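Local coordinates for protein muramoyltetrapeptide carboxypeptidase (Oxalobacter formigenes OXCC13, PDB 6UUK) that is probably a serine-type muramoyltetrapeptide carboxypeptidase of the peptidase S66 family, a hydrolase acting on cell-wall tetrapeptides, at residues B[212-217]-B[240-245]. Residues are numbered along the deposited sequence; the frame is centred on the assembly and turned at random.
Sequences VDVEGT and GGILFV
In the beta-alpha-beta unit made of strand 213-222, helix 223-228 and strand 242-248, the second strand meets the first where Ile-242 approaches Gly-216 and Thr-217. The amide of Ile-242 donates to Thr-217 O at 2.8 Å, with an N-H...O angle of 154°; the nitrogen stands above the carbonyl plane. Around this bond the two backbones come close at a pair of glycines, with CA of Gly-216 and CA of Gly-241 4.3 Å apart. Gly-216 CA lies 3.7 Å from Gly-240 O, and Gly-241 CA 3.3 Å from Thr-217 O, so that bare backbone meets bare backbone. A water links Thr-217 N, from which it accepts at 3.1 Å, to Gly-240 O, to which it donates weakly.

The short segments diverge at 76°, and they belong to parallel neighbours in the mixed sheet of the C-terminal LD-carboxypeptidase domain; the pairing carries on through a backbone bond between Ile-242 and Trp-219. Toward the start of strand 213-222, the Ile-242 side chain reaches back across Gly-216 to Val-214. Its chain is extended beyond CG1, chi2 -179°, and CD1 lies 3.8 Å from Gly-216 N. The same methyl makes an apolar methyl-to-methyl contact with Val-214 CG2 at 4.0 Å, the two side chains meeting at a slant. Leu-331 of strand 328-333 and Val-275 of strand 273-280 also touch Ile-242, while Val-214 rests on Ala-273 and Lys-272, whose NZ bonds Glu-215 O.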
ATOM      1  N   VAL B 212     -25.931  -9.083 -11.672  1.00 23.78           N
ATOM      2  CA  VAL B 212     -26.051  -9.175 -10.225  1.00 23.56           C
ATOM      3  C   VAL B 212     -27.316  -8.444  -9.784  1.00 19.05           C
ATOM      4  O   VAL B 212     -27.920  -7.680 -10.537  1.00 20.35           O
ATOM      5  CB  VAL B 212     -24.809  -8.615  -9.504  1.00 20.18           C
ATOM      6  CG1 VAL B 212     -23.539  -9.111 -10.175  1.00 16.11           C
ATOM      7  CG2 VAL B 212     -24.847  -7.096  -9.469  1.00 17.06           C
ATOM      8  N   ASP B 213     -27.716  -8.693  -8.537  1.00 22.45           N
ATOM      9  CA  ASP B 213     -28.877  -8.038  -7.948  1.00 24.25           C
ATOM     10  C   ASP B 213     -28.768  -8.078  -6.430  1.00 18.51           C
ATOM     11  O   ASP B 213     -29.603  -8.689  -5.754  1.00 23.94           O
ATOM     12  CB  ASP B 213     -30.172  -8.707  -8.419  1.00 27.21           C
ATOM     13  CG  ASP B 213     -31.405  -7.893  -8.077  1.00 21.10           C
ATOM     14  OD1 ASP B 213     -31.634  -6.854  -8.731  1.00 22.67           O
ATOM     15  OD2 ASP B 213     -32.147  -8.293  -7.156  1.00 43.50           O
ATOM     16  N   VAL B 214     -27.741  -7.434  -5.890  1.00 18.74           N
ATOM     17  CA  VAL B 214     -27.454  -7.486  -4.471  1.00 17.28           C
ATOM     18  C   VAL B 214     -27.891  -6.184  -3.815  1.00 19.08           C
ATOM     19  O   VAL B 214     -28.235  -5.207  -4.479  1.00 22.69           O
ATOM     20  CB  VAL B 214     -25.957  -7.774  -4.201  1.00 14.28           C
ATOM     21  CG1 VAL B 214     -25.583  -9.156  -4.710  1.00 19.33           C
ATOM     22  CG2 VAL B 214     -25.088  -6.709  -4.850  1.00 16.75           C
ATOM     23  N   GLU B 215     -27.875  -6.165  -2.483  1.00 18.21           N
ATOM     24  CA  GLU B 215     -28.260  -4.986  -1.715  1.00 21.23           C
ATOM     25  C   GLU B 215     -27.555  -5.042  -0.369  1.00 20.02           C
ATOM     26  O   GLU B 215     -27.750  -5.992   0.393  1.00 22.62           O
ATOM     27  CB  GLU B 215     -29.778  -4.920  -1.531  1.00 16.62           C
ATOM     28  CG  GLU B 215     -30.249  -3.791  -0.629  1.00 20.81           C
ATOM     29  CD  GLU B 215     -31.760  -3.701  -0.550  1.00 23.30           C
ATOM     30  OE1 GLU B 215     -32.437  -4.241  -1.450  1.00 24.42           O
ATOM     31  OE2 GLU B 215     -32.271  -3.091   0.412  1.00 24.81           O
ATOM     32  N   GLY B 216     -26.742  -4.034  -0.083  1.00 19.90           N
ATOM     33  CA  GLY B 216     -26.006  -4.001   1.160  1.00 18.88           C
ATOM     34  C   GLY B 216     -25.496  -2.610   1.465  1.00 13.70           C
ATOM     35  O   GLY B 216     -25.866  -1.633   0.813  1.00 14.48           O
ATOM     36  N   THR B 217     -24.632  -2.538   2.476  1.00 21.11           N
ATOM     37  CA  THR B 217     -24.069  -1.268   2.916  1.00 17.50           C
ATOM     38  C   THR B 217     -22.967  -0.835   1.957  1.00 21.14           C
ATOM     39  O   THR B 217     -21.994  -1.568   1.748  1.00 18.03           O
ATOM     40  CB  THR B 217     -23.527  -1.386   4.339  1.00 18.20           C
ATOM     41  OG1 THR B 217     -24.577  -1.810   5.219  1.00 26.20           O
ATOM     42  CG2 THR B 217     -22.986  -0.047   4.816  1.00 16.65           C
ATOM     43  N   GLY B 240     -21.265  -8.226   4.363  1.00 20.34           N
ATOM     44  CA  GLY B 240     -22.273  -8.294   3.320  1.00 19.44           C
ATOM     45  C   GLY B 240     -22.609  -6.962   2.683  1.00 18.00           C
ATOM     46  O   GLY B 240     -23.780  -6.707   2.373  1.00 14.58           O
ATOM     47  N   GLY B 241     -21.610  -6.103   2.481  1.00 20.09           N
ATOM     48  CA  GLY B 241     -21.818  -4.812   1.868  1.00 18.69           C
ATOM     49  C   GLY B 241     -21.362  -4.777   0.415  1.00 16.82           C
ATOM     50  O   GLY B 241     -20.892  -5.760  -0.153  1.00 18.10           O
ATOM     51  N   ILE B 242     -21.518  -3.602  -0.184  1.00 18.51           N
ATOM     52  CA  ILE B 242     -21.112  -3.351  -1.562  1.00 19.07           C
ATOM     53  C   ILE B 242     -19.908  -2.420  -1.515  1.00 17.67           C
ATOM     54  O   ILE B 242     -20.036  -1.240  -1.163  1.00 18.81           O
ATOM     55  CB  ILE B 242     -22.255  -2.754  -2.395  1.00 17.77           C
ATOM     56  CG1 ILE B 242     -23.497  -3.642  -2.301  1.00 12.60           C
ATOM     57  CG2 ILE B 242     -21.829  -2.591  -3.845  1.00 12.96           C
ATOM     58  CD1 ILE B 242     -24.672  -3.139  -3.111  1.00 18.34           C
ATOM     59  N   LEU B 243     -18.740  -2.946  -1.867  1.00 15.63           N
ATOM     60  CA  LEU B 243     -17.482  -2.219  -1.763  1.00 17.47           C
ATOM     61  C   LEU B 243     -17.103  -1.635  -3.118  1.00 12.62           C
ATOM     62  O   LEU B 243     -17.162  -2.330  -4.138  1.00 19.89           O
ATOM     63  CB  LEU B 243     -16.371  -3.139  -1.254  1.00 19.34           C
ATOM     64  CG  LEU B 243     -14.982  -2.529  -1.059  1.00 15.65           C
ATOM     65  CD1 LEU B 243     -14.997  -1.494   0.050  1.00 14.69           C
ATOM     66  CD2 LEU B 243     -13.959  -3.614  -0.766  1.00 18.40           C
ATOM     67  N   PHE B 244     -16.714  -0.361  -3.125  1.00 18.67           N
ATOM     68  CA  PHE B 244     -16.259   0.318  -4.328  1.00 12.43           C
ATOM     69  C   PHE B 244     -14.868   0.895  -4.102  1.00 13.26           C
ATOM     70  O   PHE B 244     -14.537   1.345  -3.001  1.00 12.59           O
ATOM     71  CB  PHE B 244     -17.233   1.432  -4.752  1.00 17.31           C
ATOM     72  CG  PHE B 244     -17.288   2.594  -3.799  1.00 16.16           C
ATOM     73  CD1 PHE B 244     -18.128   2.565  -2.698  1.00 16.92           C
ATOM     74  CD2 PHE B 244     -16.515   3.724  -4.015  1.00 12.84           C
ATOM     75  CE1 PHE B 244     -18.184   3.635  -1.823  1.00 14.37           C
ATOM     76  CE2 PHE B 244     -16.567   4.795  -3.144  1.00 12.65           C
ATOM     77  CZ  PHE B 244     -17.403   4.751  -2.047  1.00 14.56           C
ATOM     78  N   VAL B 245     -14.050   0.875  -5.158  1.00 21.69           N
ATOM     79  CA  VAL B 245     -12.670   1.338  -5.091  1.00 15.51           C
ATOM     80  C   VAL B 245     -12.344   2.152  -6.337  1.00 14.63           C
ATOM     81  O   VAL B 245     -13.005   2.045  -7.372  1.00 16.17           O
ATOM     82  CB  VAL B 245     -11.664   0.173  -4.948  1.00 20.18           C
ATOM     83  CG1 VAL B 245     -11.821  -0.511  -3.600  1.00 12.85           C
ATOM     84  CG2 VAL B 245     -11.843  -0.825  -6.082  1.00 15.30           C
TER
HETATM   85  O   HOH W   1     -24.098  -4.724   4.636  1.00 24.06           O